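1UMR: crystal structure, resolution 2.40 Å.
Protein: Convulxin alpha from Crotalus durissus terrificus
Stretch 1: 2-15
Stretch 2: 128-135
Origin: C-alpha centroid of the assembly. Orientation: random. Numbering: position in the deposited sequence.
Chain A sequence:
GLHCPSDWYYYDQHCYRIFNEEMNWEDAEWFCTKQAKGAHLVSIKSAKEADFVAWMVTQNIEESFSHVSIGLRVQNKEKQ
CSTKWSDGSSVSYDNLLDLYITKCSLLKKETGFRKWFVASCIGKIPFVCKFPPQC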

# COMPACT_ATOMS: atom_id res chain seq x y z
N LEU A 2 8.79 60.26 -8.61
CA LEU A 2 9.24 59.94 -7.26
C LEU A 2 10.23 58.78 -7.14
O LEU A 2 11.23 58.91 -6.45
CB LEU A 2 8.00 59.69 -6.36
CG LEU A 2 8.13 59.10 -4.91
CD1 LEU A 2 8.97 59.96 -3.90
CD2 LEU A 2 6.71 58.73 -4.34
N HIS A 3 9.93 57.61 -7.73
CA HIS A 3 10.91 56.52 -7.68
C HIS A 3 11.49 56.31 -9.09
O HIS A 3 12.61 55.82 -9.17
CB HIS A 3 10.41 55.17 -7.10
CG HIS A 3 9.89 55.22 -5.69
ND1 HIS A 3 8.55 55.04 -5.40
CD2 HIS A 3 10.49 55.48 -4.51
CE1 HIS A 3 8.35 55.16 -4.09
NE2 HIS A 3 9.52 55.42 -3.53
N CYS A 4 10.80 56.72 -10.18
CA CYS A 4 11.40 56.42 -11.47
C CYS A 4 11.83 57.68 -12.20
O CYS A 4 11.16 58.63 -12.01
CB CYS A 4 10.37 55.63 -12.31
SG CYS A 4 9.92 54.17 -11.37
N PRO A 5 12.82 57.66 -13.12
CA PRO A 5 12.97 58.80 -14.05
C PRO A 5 11.68 59.16 -14.84
O PRO A 5 10.68 58.44 -14.92
CB PRO A 5 14.10 58.34 -15.03
CG PRO A 5 14.88 57.36 -14.26
CD PRO A 5 13.80 56.59 -13.43
N SER A 6 11.69 60.37 -15.38
CA SER A 6 10.64 60.85 -16.28
C SER A 6 10.39 59.83 -17.41
O SER A 6 11.33 59.34 -18.05
CB SER A 6 11.14 62.13 -16.91
OG SER A 6 11.40 63.06 -15.90
N ASP A 7 9.12 59.60 -17.68
CA ASP A 7 8.66 58.72 -18.75
C ASP A 7 8.79 57.23 -18.32
O ASP A 7 8.65 56.31 -19.17
CB ASP A 7 9.39 58.97 -20.06
CG ASP A 7 9.11 60.38 -20.65
OD1 ASP A 7 10.11 61.08 -21.09
OD2 ASP A 7 7.95 60.86 -20.70
N TRP A 8 9.11 56.97 -17.06
CA TRP A 8 9.12 55.58 -16.63
C TRP A 8 7.89 55.38 -15.81
O TRP A 8 7.43 56.24 -15.14
CB TRP A 8 10.37 55.27 -15.80
CG TRP A 8 11.64 55.21 -16.62
CD1 TRP A 8 12.25 56.23 -17.26
CD2 TRP A 8 12.35 54.02 -16.98
NE1 TRP A 8 13.33 55.77 -17.97
CE2 TRP A 8 13.40 54.41 -17.84
CE3 TRP A 8 12.17 52.64 -16.68
CZ2 TRP A 8 14.35 53.51 -18.33
CZ3 TRP A 8 13.07 51.71 -17.24
CH2 TRP A 8 14.16 52.16 -18.03
N TYR A 9 7.32 54.22 -15.82
CA TYR A 9 6.28 54.01 -14.87
C TYR A 9 6.77 53.18 -13.69
O TYR A 9 7.60 52.23 -13.87
CB TYR A 9 5.16 53.28 -15.56
CG TYR A 9 4.46 54.08 -16.61
CD1 TYR A 9 5.14 54.45 -17.81
CD2 TYR A 9 3.11 54.49 -16.40
CE1 TYR A 9 4.48 55.20 -18.80
CE2 TYR A 9 2.43 55.31 -17.39
CZ TYR A 9 3.12 55.63 -18.58
OH TYR A 9 2.53 56.36 -19.56
N TYR A 10 6.23 53.54 -12.53
CA TYR A 10 6.33 52.84 -11.26
C TYR A 10 5.23 51.84 -11.06
O TYR A 10 4.06 52.21 -11.05
CB TYR A 10 6.31 53.80 -10.02
CG TYR A 10 6.94 53.10 -8.81
CD1 TYR A 10 8.18 52.43 -8.90
CD2 TYR A 10 6.23 52.93 -7.64
CE1 TYR A 10 8.72 51.74 -7.89
CE2 TYR A 10 6.79 52.23 -6.58
CZ TYR A 10 8.00 51.61 -6.71
OH TYR A 10 8.48 50.93 -5.58
N TYR A 11 5.59 50.56 -10.92
CA TYR A 11 4.63 49.46 -10.61
C TYR A 11 5.27 48.40 -9.68
O TYR A 11 6.38 47.97 -9.90
CB TYR A 11 4.07 48.79 -11.84
CG TYR A 11 3.20 47.60 -11.45
CD1 TYR A 11 1.96 47.79 -10.87
CD2 TYR A 11 3.72 46.28 -11.49
CE1 TYR A 11 1.14 46.68 -10.43
CE2 TYR A 11 2.97 45.17 -11.00
CZ TYR A 11 1.68 45.39 -10.50
OH TYR A 11 0.94 44.33 -10.10
N ASP A 12 4.47 47.93 -8.73
CA ASP A 12 4.90 47.18 -7.62
C ASP A 12 6.24 47.73 -7.15
O ASP A 12 6.24 48.79 -6.50
CB ASP A 12 4.90 45.71 -7.96
CG ASP A 12 5.05 44.80 -6.74
OD1 ASP A 12 4.83 43.65 -7.02
OD2 ASP A 12 5.38 45.08 -5.49
N GLN A 13 7.39 47.08 -7.40
CA GLN A 13 8.59 47.75 -6.88
C GLN A 13 9.63 48.04 -7.94
O GLN A 13 10.83 48.08 -7.63
CB GLN A 13 9.23 46.98 -5.69
CG GLN A 13 8.23 46.37 -4.73
CD GLN A 13 8.88 45.40 -3.76
OE1 GLN A 13 9.66 45.82 -2.79
NE2 GLN A 13 8.58 44.11 -3.95
N HIS A 14 9.20 48.24 -9.18
CA HIS A 14 10.17 48.39 -10.27
C HIS A 14 9.75 49.55 -11.15
O HIS A 14 8.57 49.88 -11.20
CB HIS A 14 10.18 47.10 -11.11
CG HIS A 14 10.68 45.89 -10.36
ND1 HIS A 14 12.01 45.49 -10.37
CD2 HIS A 14 10.01 44.96 -9.62
CE1 HIS A 14 12.16 44.47 -9.53
NE2 HIS A 14 10.96 44.11 -9.09
N CYS A 15 10.69 50.18 -11.80
CA CYS A 15 10.38 51.09 -12.87
C CYS A 15 10.39 50.34 -14.26
O CYS A 15 11.22 49.50 -14.48
CB CYS A 15 11.38 52.23 -12.91
SG CYS A 15 11.69 53.11 -11.38
N VAL A 128 10.63 46.74 -24.03
CA VAL A 128 10.37 47.29 -22.71
C VAL A 128 11.53 47.09 -21.80
O VAL A 128 12.09 46.01 -21.80
CB VAL A 128 9.07 46.67 -22.12
CG1 VAL A 128 8.73 47.18 -20.65
CG2 VAL A 128 7.93 47.02 -23.01
N CYS A 129 11.95 48.14 -21.07
CA CYS A 129 12.99 48.06 -20.04
C CYS A 129 12.42 47.96 -18.60
O CYS A 129 11.32 48.46 -18.31
CB CYS A 129 13.92 49.23 -20.10
SG CYS A 129 14.95 49.24 -21.60
N LYS A 130 13.13 47.28 -17.71
CA LYS A 130 12.72 47.15 -16.30
C LYS A 130 13.91 47.25 -15.38
O LYS A 130 15.01 46.81 -15.69
CB LYS A 130 11.86 45.92 -16.03
CG LYS A 130 11.77 45.42 -14.54
CD LYS A 130 11.08 44.03 -14.51
CE LYS A 130 10.98 43.38 -13.09
NZ LYS A 130 10.09 42.19 -13.05
N PHE A 131 13.73 47.94 -14.27
CA PHE A 131 14.75 48.00 -13.23
C PHE A 131 14.17 48.33 -11.85
O PHE A 131 13.05 48.80 -11.78
CB PHE A 131 15.84 48.98 -13.59
CG PHE A 131 15.55 50.39 -13.26
CD1 PHE A 131 15.09 51.27 -14.24
CD2 PHE A 131 15.87 50.88 -12.01
CE1 PHE A 131 14.87 52.63 -13.98
CE2 PHE A 131 15.70 52.22 -11.70
CZ PHE A 131 15.20 53.14 -12.70
N PRO A 132 14.89 47.98 -10.78
CA PRO A 132 14.41 48.26 -9.41
C PRO A 132 15.03 49.54 -8.86
O PRO A 132 16.20 49.54 -8.66
CB PRO A 132 14.93 47.10 -8.62
CG PRO A 132 16.36 46.69 -9.37
CD PRO A 132 16.19 47.26 -10.79
N PRO A 133 14.28 50.60 -8.61
CA PRO A 133 14.83 51.88 -8.10
C PRO A 133 15.29 51.61 -6.70
O PRO A 133 14.89 50.57 -6.19
CB PRO A 133 13.57 52.80 -8.04
CG PRO A 133 12.48 51.81 -7.69
CD PRO A 133 12.83 50.68 -8.78
N GLN A 134 16.13 52.47 -6.13
CA GLN A 134 16.60 52.29 -4.74
C GLN A 134 15.95 53.23 -3.77
O GLN A 134 15.60 54.37 -4.04
CB GLN A 134 18.11 52.49 -4.61
CG GLN A 134 18.92 52.00 -5.82
CD GLN A 134 20.46 52.32 -5.67
OE1 GLN A 134 20.92 53.48 -5.67
NE2 GLN A 134 21.23 51.28 -5.53
N CYS A 135 15.77 52.73 -2.58
CA CYS A 135 15.31 53.58 -1.51
C CYS A 135 16.31 53.10 -0.42
O CYS A 135 16.42 53.72 0.61
CB CYS A 135 13.87 53.25 -1.22
SG CYS A 135 12.64 53.78 -2.41
O HOH W 1 12.77 48.74 -5.77

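The N-terminal segment and the C-terminal tail of the chain, whose touching residues are at least 114 apart in sequence, meet at a single antiparallel bridge between Cys-15 and Phe-131. Two backbone hydrogen bonds close it: Cys-15 N donates to Phe-131 O (2.7 Å), and Phe-131 N donates to Cys-15 O (3.0 Å, the straighter of the two). Cys-15 O also receives a CA-H...O contact from Lys-130 CA at 3.3 Å. Past the bridge the tail continues as Pro-132 and Pro-133, which lack amide hydrogens and so cannot donate further rungs. A water takes up the connection instead, donating to Gln-13 O and Pro-133 O, each 2.8 Å from its oxygen.

Aromatic contacts centre on Phe-131; with chi1 at 83° (p), the end of its side chain comes nearer the first stretch. Cys-15 CB lies over one face, 4.0 Å from the ring centroid, while the ring's edge meets the face of Trp-8 at an interplanar angle of 72°, with Trp-8 CZ3 3.6 Å from Phe-131 CD1. A flat hydrocarbon ring suits this site because it can offer face and edge at once. The broad indole also reaches Cys-129: Trp-8 CH2 lies 3.6 Å from Cys-129 CB. Beside the bridge, the fully extended Lys-130 (all chi angles t) brings the CE methylene near the end of its chain over the His-14 ring, 3.7 Å from the ring centroid, leaving the ammonium to bond elsewhere in the structure.

Apolar side chains complete much of the packing. Pro-133, buried and compact, packs against both Cys-15 and Tyr-10: its CD is 3.7 Å from Cys-15 SG, and its CG 3.8 Å from Tyr-10 CE1. His-3 O also approaches Pro-133 CB, at 3.4 Å. The Cys-4 SG to Cys-15 SG disulfide (2.1 Å) ties the first stretch to itself, fixing the buried sulfur against which Pro-133 packs. Together the stretches bury 587 Å².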